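Local coordinates for protein processed glycerol phosphate lipoteichoic acid synthase 2 (Bacillus subtilis, PDB 2W8D) that belongs to the sulfatase family of the alkaline phosphatase clan and holds a magnesium ion at the C-terminal ends of strands in a central mixed beta sheet, at residues Val37-Leu42 against Pro58-Leu63; Asn106-Thr111 against Phe136-Glu141; Gln237-Leu242 against Ile253-Asp258. All coordinates share one frame; numbering follows the deposited sequence.

Contact 1 of 3, residues Val37-Leu42 against Pro58-Leu63. With MG (magnesium ion), chain C.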
loop_
_atom_site.group_PDB
_atom_site.type_symbol
_atom_site.label_atom_id
_atom_site.label_comp_id
_atom_site.label_asym_id
_atom_site.label_seq_id
_atom_site.Cartn_x
_atom_site.Cartn_y
_atom_site.Cartn_z
ATOM N N VAL A 37 4.946 6.033 -1.717
ATOM C CA VAL A 37 5.275 5.482 -3.035
ATOM C C VAL A 37 4.641 4.115 -3.221
ATOM O O VAL A 37 4.918 3.196 -2.464
ATOM C CB VAL A 37 6.789 5.304 -3.262
ATOM C CG1 VAL A 37 7.030 4.823 -4.682
ATOM C CG2 VAL A 37 7.539 6.632 -2.957
ATOM N N SER A 38 3.780 3.998 -4.225
ATOM C CA SER A 38 3.186 2.740 -4.598
ATOM C C SER A 38 4.077 2.064 -5.622
ATOM O O SER A 38 4.217 2.549 -6.745
ATOM C CB SER A 38 1.791 2.994 -5.189
ATOM O OG SER A 38 1.295 1.866 -5.889
ATOM N N LEU A 39 4.669 0.934 -5.223
ATOM C CA LEU A 39 5.603 0.122 -6.030
ATOM C C LEU A 39 4.834 -0.914 -6.812
ATOM O O LEU A 39 4.492 -1.985 -6.277
ATOM C CB LEU A 39 6.567 -0.593 -5.100
ATOM C CG LEU A 39 7.371 0.316 -4.171
ATOM C CD1 LEU A 39 8.184 -0.476 -3.179
ATOM C CD2 LEU A 39 8.287 1.237 -4.971
ATOM N N GLU A 40 4.542 -0.605 -8.067
ATOM C CA GLU A 40 3.648 -1.395 -8.903
ATOM C C GLU A 40 4.017 -2.885 -8.978
ATOM O O GLU A 40 5.165 -3.236 -9.363
ATOM C CB GLU A 40 3.659 -0.810 -10.329
ATOM C CG GLU A 40 2.654 -1.399 -11.307
ATOM C CD GLU A 40 1.247 -1.550 -10.742
ATOM O OE1 GLU A 40 0.597 -0.521 -10.392
ATOM O OE2 GLU A 40 0.791 -2.719 -10.637
ATOM N N SER A 41 3.040 -3.741 -8.639
ATOM C CA SER A 41 3.113 -5.194 -8.867
ATOM C C SER A 41 4.325 -5.864 -8.217
ATOM O O SER A 41 4.722 -6.949 -8.630
ATOM C CB SER A 41 3.137 -5.494 -10.365
ATOM O OG SER A 41 1.918 -5.159 -11.007
ATOM N N LEU A 42 4.915 -5.204 -7.216
ATOM C CA LEU A 42 6.129 -5.698 -6.557
ATOM C C LEU A 42 5.840 -6.600 -5.340
ATOM O O LEU A 42 5.214 -6.174 -4.364
ATOM C CB LEU A 42 7.008 -4.521 -6.153
ATOM C CG LEU A 42 8.414 -4.984 -5.748
ATOM C CD1 LEU A 42 9.187 -5.523 -6.959
ATOM C CD2 LEU A 42 9.188 -3.872 -5.037
ATOM N N PRO A 58 18.676 -4.142 -5.668
ATOM C CA PRO A 58 19.740 -3.797 -4.708
ATOM C C PRO A 58 19.468 -2.576 -3.809
ATOM O O PRO A 58 19.919 -2.559 -2.651
ATOM C CB PRO A 58 20.986 -3.525 -5.606
ATOM C CG PRO A 58 20.425 -3.177 -6.972
ATOM C CD PRO A 58 19.188 -4.149 -7.050
ATOM N N PHE A 59 18.766 -1.556 -4.303
ATOM C CA PHE A 59 18.459 -0.432 -3.402
ATOM C C PHE A 59 17.488 -0.818 -2.288
ATOM O O PHE A 59 17.707 -0.491 -1.115
ATOM C CB PHE A 59 17.928 0.803 -4.138
ATOM C CG PHE A 59 17.964 2.046 -3.301
ATOM C CD1 PHE A 59 19.198 2.636 -2.967
ATOM C CD2 PHE A 59 16.779 2.596 -2.804
ATOM C CE1 PHE A 59 19.269 3.824 -2.194
ATOM C CE2 PHE A 59 16.807 3.752 -2.022
ATOM C CZ PHE A 59 18.074 4.396 -1.720
ATOM N N LEU A 60 16.433 -1.528 -2.673
ATOM C CA LEU A 60 15.380 -1.926 -1.742
ATOM C C LEU A 60 15.975 -2.885 -0.732
ATOM O O LEU A 60 15.683 -2.778 0.460
ATOM C CB LEU A 60 14.170 -2.512 -2.486
ATOM C CG LEU A 60 13.424 -1.454 -3.349
ATOM C CD1 LEU A 60 12.207 -2.027 -4.136
ATOM C CD2 LEU A 60 12.980 -0.195 -2.588
ATOM N N ASN A 61 16.834 -3.791 -1.199
ATOM C CA ASN A 61 17.620 -4.666 -0.307
ATOM C C ASN A 61 18.421 -3.919 0.747
ATOM O O ASN A 61 18.424 -4.312 1.912
ATOM C CB ASN A 61 18.566 -5.593 -1.100
ATOM C CG ASN A 61 17.823 -6.476 -2.058
ATOM O OD1 ASN A 61 16.584 -6.562 -2.018
ATOM N ND2 ASN A 61 18.558 -7.116 -2.950
ATOM N N LYS A 62 19.092 -2.844 0.355
ATOM C CA LYS A 62 19.882 -2.083 1.331
ATOM C C LYS A 62 18.948 -1.513 2.415
ATOM O O LYS A 62 19.224 -1.616 3.600
ATOM C CB LYS A 62 20.702 -0.975 0.657
ATOM C CG LYS A 62 21.832 -0.467 1.529
ATOM C CD LYS A 62 22.546 0.753 0.938
ATOM C CE LYS A 62 21.671 1.999 0.937
ATOM N NZ LYS A 62 22.508 3.233 0.804
ATOM N N LEU A 63 17.822 -0.971 2.009
ATOM C CA LEU A 63 16.832 -0.472 2.971
ATOM C C LEU A 63 16.332 -1.572 3.896
ATOM O O LEU A 63 16.135 -1.349 5.090
ATOM C CB LEU A 63 15.631 0.126 2.233
ATOM C CG LEU A 63 15.934 1.269 1.273
ATOM C CD1 LEU A 63 14.659 1.757 0.664
ATOM C CD2 LEU A 63 16.655 2.418 2.014
HETATM MG MG MG C . -0.926 -2.010 -9.707
#
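Leu60 rests its CD1 methyl against the CD2 methyl of Leu42, 3.7 Å away, the two side chains reaching toward each other tip to tip. The same methyl of Leu60 lies 4.4 Å from Leu39 CD1, a looser touch, so that one branch of the helix residue serves two leucines. Leu42 turns its CG anti to the backbone N (chi1 -167°), beside its own carbonyl carbon, which carries CD2 out toward helix 58-65. The whole contact is apolar and buried. It sits at the C-terminal end of strand 33-39, where the chain leaves the central sheet through a type II beta turn from Leu39 to Leu42, closed by a weak hydrogen bond of 3.4 Å from Leu42 N to Leu39 O. As in other members of the alkaline phosphatase clan, the metal site lies at this end of the sheet: Glu40, inside the turn, grips the magnesium ion with both carboxylate oxygens, OE1 at 2.2 Å and OE2 at 2.1 Å. Its chain bends at chi2 (46°) to bring the carboxylate there. Ser41 OG gives a 2.7 Å hydrogen bond to Glu40 OE2 on the anti lone pair, away from OE1, adding to the hold of the two metal bonds. Asp258, His259 and the phosphothreonine at position 84 also belong to the site. On the helix side, both carboxylate oxygens of Asp232 accept backbone hydrogen bonds, from Phe59 N and Leu60 N.

Contact 2 of 3, residues Asn106-Thr111 against Phe136-Glu141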
loop_
_atom_site.group_PDB
_atom_site.type_symbol
_atom_site.label_atom_id
_atom_site.label_comp_id
_atom_site.label_asym_id
_atom_site.label_seq_id
_atom_site.Cartn_x
_atom_site.Cartn_y
_atom_site.Cartn_z
ATOM N N ASN A 106 -16.979 2.981 -7.959
ATOM C CA ASN A 106 -18.411 2.903 -7.591
ATOM C C ASN A 106 -18.817 3.681 -6.332
ATOM O O ASN A 106 -19.993 3.977 -6.158
ATOM C CB ASN A 106 -18.854 1.441 -7.476
ATOM C CG ASN A 106 -18.914 0.756 -8.825
ATOM O OD1 ASN A 106 -19.502 1.270 -9.758
ATOM N ND2 ASN A 106 -18.308 -0.403 -8.930
ATOM N N LYS A 107 -17.850 4.025 -5.480
ATOM C CA LYS A 107 -18.154 4.624 -4.188
ATOM C C LYS A 107 -17.553 5.991 -4.010
ATOM O O LYS A 107 -17.374 6.442 -2.863
ATOM C CB LYS A 107 -17.645 3.723 -3.068
ATOM C CG LYS A 107 -18.325 2.401 -2.964
ATOM C CD LYS A 107 -19.830 2.571 -2.751
ATOM C CE LYS A 107 -20.489 1.226 -2.576
ATOM N NZ LYS A 107 -21.996 1.343 -2.639
ATOM N N ALA A 108 -17.253 6.659 -5.129
ATOM C CA ALA A 108 -16.586 7.976 -5.087
ATOM C C ALA A 108 -17.476 9.108 -4.548
ATOM O O ALA A 108 -16.964 10.181 -4.223
ATOM C CB ALA A 108 -15.926 8.354 -6.436
ATOM N N GLN A 109 -18.772 8.839 -4.415
ATOM C CA GLN A 109 -19.706 9.767 -3.779
ATOM C C GLN A 109 -19.944 9.447 -2.299
ATOM O O GLN A 109 -20.691 10.173 -1.617
ATOM C CB GLN A 109 -21.057 9.796 -4.495
ATOM C CG GLN A 109 -21.121 10.588 -5.777
ATOM C CD GLN A 109 -22.511 10.431 -6.419
ATOM O OE1 GLN A 109 -22.847 9.342 -6.892
ATOM N NE2 GLN A 109 -23.347 11.493 -6.381
ATOM N N ASN A 110 -19.328 8.379 -1.787
ATOM C CA ASN A 110 -19.383 8.165 -0.334
ATOM C C ASN A 110 -18.821 9.396 0.420
ATOM O O ASN A 110 -17.995 10.128 -0.138
ATOM C CB ASN A 110 -18.672 6.857 0.082
ATOM C CG ASN A 110 -19.625 5.655 0.117
ATOM O OD1 ASN A 110 -20.634 5.613 -0.603
ATOM N ND2 ASN A 110 -19.320 4.691 0.965
ATOM N N THR A 111 -19.283 9.635 1.652
ATOM C CA THR A 111 -18.618 10.584 2.540
ATOM C C THR A 111 -17.416 9.902 3.215
ATOM O O THR A 111 -17.543 8.854 3.856
ATOM C CB THR A 111 -19.585 11.177 3.602
ATOM O OG1 THR A 111 -20.663 11.909 2.955
ATOM C CG2 THR A 111 -18.821 12.098 4.572
ATOM N N PHE A 136 -8.116 7.761 -15.112
ATOM C CA PHE A 136 -7.826 6.343 -14.941
ATOM C C PHE A 136 -8.220 5.931 -13.525
ATOM O O PHE A 136 -7.961 6.662 -12.583
ATOM C CB PHE A 136 -6.356 5.984 -15.258
ATOM C CG PHE A 136 -6.161 4.540 -15.702
ATOM C CD1 PHE A 136 -6.215 4.196 -17.069
ATOM C CD2 PHE A 136 -5.940 3.521 -14.756
ATOM C CE1 PHE A 136 -6.056 2.853 -17.484
ATOM C CE2 PHE A 136 -5.778 2.157 -15.147
ATOM C CZ PHE A 136 -5.834 1.822 -16.515
ATOM N N TRP A 137 -8.858 4.759 -13.398
ATOM C CA TRP A 137 -9.436 4.316 -12.133
ATOM C C TRP A 137 -10.319 5.369 -11.464
ATOM O O TRP A 137 -10.472 5.338 -10.256
ATOM C CB TRP A 137 -8.359 3.856 -11.138
ATOM C CG TRP A 137 -7.821 2.454 -11.282
ATOM C CD1 TRP A 137 -6.502 2.091 -11.298
ATOM C CD2 TRP A 137 -8.574 1.228 -11.400
ATOM N NE1 TRP A 137 -6.383 0.719 -11.431
ATOM C CE2 TRP A 137 -7.636 0.165 -11.484
ATOM C CE3 TRP A 137 -9.946 0.921 -11.410
ATOM C CZ2 TRP A 137 -8.025 -1.181 -11.615
ATOM C CZ3 TRP A 137 -10.333 -0.413 -11.528
ATOM C CH2 TRP A 137 -9.369 -1.450 -11.631
ATOM N N ASN A 138 -10.931 6.279 -12.222
ATOM C CA ASN A 138 -11.808 7.296 -11.629
ATOM C C ASN A 138 -11.121 8.135 -10.495
ATOM O O ASN A 138 -11.794 8.691 -9.603
ATOM C CB ASN A 138 -13.105 6.641 -11.127
ATOM C CG ASN A 138 -14.250 7.623 -10.967
ATOM O OD1 ASN A 138 -14.404 8.528 -11.759
ATOM N ND2 ASN A 138 -15.089 7.417 -9.949
ATOM N N ARG A 139 -9.792 8.233 -10.534
ATOM C CA ARG A 139 -9.056 8.959 -9.496
ATOM C C ARG A 139 -9.520 10.402 -9.341
ATOM O O ARG A 139 -9.633 10.879 -8.240
ATOM C CB ARG A 139 -7.533 8.927 -9.736
ATOM C CG ARG A 139 -6.942 7.538 -9.568
ATOM C CD ARG A 139 -5.451 7.572 -9.708
ATOM N NE ARG A 139 -4.840 6.304 -9.350
ATOM C CZ ARG A 139 -4.367 5.415 -10.222
ATOM N NH1 ARG A 139 -3.802 4.289 -9.778
ATOM N NH2 ARG A 139 -4.483 5.638 -11.533
ATOM N N ASN A 140 -9.761 11.104 -10.430
ATOM C CA ASN A 140 -10.159 12.493 -10.284
ATOM C C ASN A 140 -11.468 12.709 -9.509
ATOM O O ASN A 140 -11.654 13.757 -8.920
ATOM C CB ASN A 140 -10.129 13.277 -11.610
ATOM C CG ASN A 140 -11.164 12.823 -12.595
ATOM O OD1 ASN A 140 -11.779 11.791 -12.443
ATOM N ND2 ASN A 140 -11.342 13.600 -13.649
ATOM N N GLU A 141 -12.357 11.727 -9.495
ATOM C CA GLU A 141 -13.595 11.842 -8.694
ATOM C C GLU A 141 -13.314 11.450 -7.224
ATOM O O GLU A 141 -13.682 12.196 -6.313
ATOM C CB GLU A 141 -14.787 11.066 -9.310
ATOM C CG GLU A 141 -16.096 11.558 -8.760
ATOM C CD GLU A 141 -17.361 10.704 -9.058
ATOM O OE1 GLU A 141 -17.278 9.576 -9.648
ATOM O OE2 GLU A 141 -18.459 11.206 -8.651
#
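Asn138 and Glu141 both swing CG away from their own backbone N, to the side of the carbonyl carbon (chi1 -159° and -161°), and their amide and carboxylate meet beside the methyl of Ala108. Asn138 holds the N-cap position of helix 139-145 in this sulfatase-family fold, although its side chain makes no capping bond; across from it, the loop after helix 103-106 folds into a type I beta turn from Lys107 to Asn110. Ala108, buried in that turn, sets its CB 3.7 Å from Glu141 OE1 and likewise 3.7 Å from Asn138 ND2. Glu141, extended beyond CG, lays its aliphatic part and carboxylate carbon alongside the same methyl, with CG at 4.0 Å and CD at 3.8 Å from Ala108 CB. At the exposed margin Gln109 crosses Glu141 at a slant, Gln109 CG 4.0 Å from Glu141 OE2, its own amide plane turned only modestly from the carboxylate. The amide nitrogen of Asn138 is held twice: it also hydrogen-bonds the backbone oxygen of Phe104, in helix 103-106, and so links the two helices. Its other bond, from ND2 to Glu141 OE1, is 3.1 Å long and nearly straight at 169°, lying in the amide plane but meeting the oxygen on the anti side, a little out of the carboxylate plane.

Contact 3 of 3, residues Gln237-Leu242 against Ile253-Asp258. With MG (magnesium ion), chain C.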
loop_
_atom_site.group_PDB
_atom_site.type_symbol
_atom_site.label_atom_id
_atom_site.label_comp_id
_atom_site.label_asym_id
_atom_site.label_seq_id
_atom_site.Cartn_x
_atom_site.Cartn_y
_atom_site.Cartn_z
ATOM N N GLN A 237 17.168 6.701 -7.528
ATOM C CA GLN A 237 17.279 8.086 -8.033
ATOM C C GLN A 237 16.375 9.021 -7.214
ATOM O O GLN A 237 16.833 10.031 -6.708
ATOM C CB GLN A 237 16.982 8.159 -9.537
ATOM C CG GLN A 237 16.680 9.552 -10.086
ATOM C CD GLN A 237 15.547 9.544 -11.112
ATOM O OE1 GLN A 237 15.589 8.775 -12.069
ATOM N NE2 GLN A 237 14.522 10.407 -10.911
ATOM N N PHE A 238 15.112 8.670 -7.043
ATOM C CA PHE A 238 14.189 9.448 -6.196
ATOM C C PHE A 238 14.769 9.778 -4.808
ATOM O O PHE A 238 14.727 10.941 -4.366
ATOM C CB PHE A 238 12.862 8.707 -6.065
ATOM C CG PHE A 238 11.767 9.487 -5.400
ATOM C CD1 PHE A 238 11.470 10.814 -5.783
ATOM C CD2 PHE A 238 10.955 8.867 -4.450
ATOM C CE1 PHE A 238 10.395 11.525 -5.187
ATOM C CE2 PHE A 238 9.854 9.568 -3.848
ATOM C CZ PHE A 238 9.577 10.908 -4.226
ATOM N N PHE A 239 15.306 8.767 -4.129
ATOM C CA PHE A 239 15.985 8.962 -2.844
ATOM C C PHE A 239 17.197 9.884 -2.946
ATOM O O PHE A 239 17.351 10.766 -2.111
ATOM C CB PHE A 239 16.425 7.615 -2.250
ATOM C CG PHE A 239 15.404 6.968 -1.347
ATOM C CD1 PHE A 239 14.111 6.764 -1.765
ATOM C CD2 PHE A 239 15.760 6.559 -0.079
ATOM C CE1 PHE A 239 13.192 6.151 -0.932
ATOM C CE2 PHE A 239 14.833 5.949 0.752
ATOM C CZ PHE A 239 13.584 5.732 0.336
ATOM N N ASN A 240 18.063 9.699 -3.945
ATOM C CA ASN A 240 19.205 10.617 -4.115
ATOM C C ASN A 240 18.715 12.055 -4.220
ATOM O O ASN A 240 19.209 12.930 -3.531
ATOM C CB ASN A 240 20.056 10.279 -5.346
ATOM C CG ASN A 240 20.830 8.979 -5.201
ATOM O OD1 ASN A 240 21.320 8.619 -4.118
ATOM N ND2 ASN A 240 20.958 8.262 -6.310
ATOM N N ASP A 241 17.717 12.283 -5.069
ATOM C CA ASP A 241 17.135 13.629 -5.243
ATOM C C ASP A 241 16.424 14.157 -3.994
ATOM O O ASP A 241 16.505 15.338 -3.705
ATOM C CB ASP A 241 16.227 13.694 -6.475
ATOM C CG ASP A 241 17.000 13.599 -7.793
ATOM O OD1 ASP A 241 18.236 13.752 -7.796
ATOM O OD2 ASP A 241 16.368 13.366 -8.847
ATOM N N LEU A 242 15.761 13.296 -3.230
ATOM C CA LEU A 242 15.181 13.745 -1.962
ATOM C C LEU A 242 16.241 14.222 -0.940
ATOM O O LEU A 242 15.946 14.989 -0.012
ATOM C CB LEU A 242 14.317 12.652 -1.353
ATOM C CG LEU A 242 12.975 12.318 -2.037
ATOM C CD1 LEU A 242 12.290 11.186 -1.331
ATOM C CD2 LEU A 242 12.082 13.531 -2.054
ATOM N N ILE A 253 8.957 8.640 4.537
ATOM C CA ILE A 253 8.754 7.989 3.247
ATOM C C ILE A 253 8.217 6.611 3.532
ATOM O O ILE A 253 8.791 5.875 4.330
ATOM C CB ILE A 253 10.077 7.930 2.464
ATOM C CG1 ILE A 253 10.611 9.376 2.258
ATOM C CG2 ILE A 253 9.903 7.109 1.165
ATOM C CD1 ILE A 253 12.028 9.508 1.843
ATOM N N VAL A 254 7.098 6.283 2.897
ATOM C CA VAL A 254 6.405 5.021 3.093
ATOM C C VAL A 254 6.218 4.398 1.722
ATOM O O VAL A 254 5.525 4.975 0.870
ATOM C CB VAL A 254 4.951 5.288 3.581
ATOM C CG1 VAL A 254 4.183 3.976 3.790
ATOM C CG2 VAL A 254 4.918 6.184 4.794
HETATM N N MSE A 255 6.765 3.203 1.512
HETATM C CA MSE A 255 6.670 2.535 0.217
HETATM C C MSE A 255 6.100 1.161 0.329
HETATM O O MSE A 255 6.493 0.374 1.209
HETATM C CB MSE A 255 8.017 2.460 -0.478
HETATM C CG MSE A 255 8.657 3.827 -0.574
HETATM SE SE MSE A 255 10.253 3.733 -1.651
HETATM C CE MSE A 255 11.379 2.614 -0.469
ATOM N N TYR A 256 5.227 0.840 -0.616
ATOM C CA TYR A 256 4.560 -0.452 -0.583
ATOM C C TYR A 256 4.321 -1.037 -1.969
ATOM O O TYR A 256 3.919 -0.320 -2.911
ATOM C CB TYR A 256 3.210 -0.300 0.133
ATOM C CG TYR A 256 2.250 0.615 -0.571
ATOM C CD1 TYR A 256 1.269 0.094 -1.398
ATOM C CD2 TYR A 256 2.296 2.000 -0.392
ATOM C CE1 TYR A 256 0.375 0.922 -2.085
ATOM C CE2 TYR A 256 1.416 2.847 -1.084
ATOM C CZ TYR A 256 0.436 2.299 -1.909
ATOM O OH TYR A 256 -0.505 3.083 -2.576
ATOM N N GLY A 257 4.487 -2.355 -2.079
ATOM C CA GLY A 257 4.015 -3.037 -3.280
ATOM C C GLY A 257 2.495 -2.988 -3.240
ATOM O O GLY A 257 1.907 -3.181 -2.169
ATOM N N ASP A 258 1.843 -2.714 -4.371
ATOM C CA ASP A 258 0.360 -2.551 -4.317
ATOM C C ASP A 258 -0.429 -3.886 -4.310
ATOM O O ASP A 258 -1.459 -4.003 -3.637
ATOM C CB ASP A 258 -0.146 -1.544 -5.368
ATOM C CG ASP A 258 0.174 -1.957 -6.798
ATOM O OD1 ASP A 258 1.029 -2.855 -7.014
ATOM O OD2 ASP A 258 -0.467 -1.406 -7.723
HETATM MG MG MG C . -0.926 -2.010 -9.707
#
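A selenium atom beside an aromatic ring marks this contact: Met255, a selenomethionine, places SE 5.1 Å from the centroid of the Phe239 ring, 71° off the ring normal, in an oblique Met-aromatic contact. The nearest ring atom is CE1 of Phe239, 3.9 Å from SE. A bend at chi3 (-67°) turns the terminal methyl back to the same ring, so that Met255 CE lies 3.9 Å from Phe239 CZ. Ile253, two residues earlier on the same side of the strand, brings CG2 to 4.0 Å from Phe239 CE1, also obliquely to the ring. Helix 219-244 packs on the central sheet of this alpha/beta fold; its short segment 237-242 runs nearly antiparallel to the strand segment 253-257 (175°), the axes of these two segments 12.5 Å apart. Further along the helix, Leu242 and Ile253 reach toward each other tip to tip, their CD1 methyls 3.6 Å apart. Phe59 of helix 58-65 meets the Phe239 ring edge-to-face, while Leu60 and Leu63 of that helix touch Met255. Beyond the strand end, Asp258 binds the magnesium ion through OD2 at 2.1 Å, and its OD1 accepts a hydrogen bond from Ser41 N.

Overall arrangement
Along the chain the contacts follow in series, 1, 2, then 3, all in the sulfatase-family part of the chain. Contacts 1 and 3 are neighbours, their centres about 8 Å apart, because strands 33-39 and 251-257 run parallel side by side in the central sheet, with helices 58-65 and 219-244 packed over them. Leu39 N hydrogen-bonds Tyr256 O across the two strands, and both strand ends feed the magnesium site, so distant parts of the sequence complete one metal centre. Contact 2 lies on the other side of the chain's centre from contact 1, with centres about 28 Å apart, and about 26 Å from contact 3. It joins the loop after helix 103-106 to the start of helix 139-145, and Trp137 NE1 there hydrogen-bonds a phosphate oxygen of the phosphothreonine at position 84, itself part of the metal site.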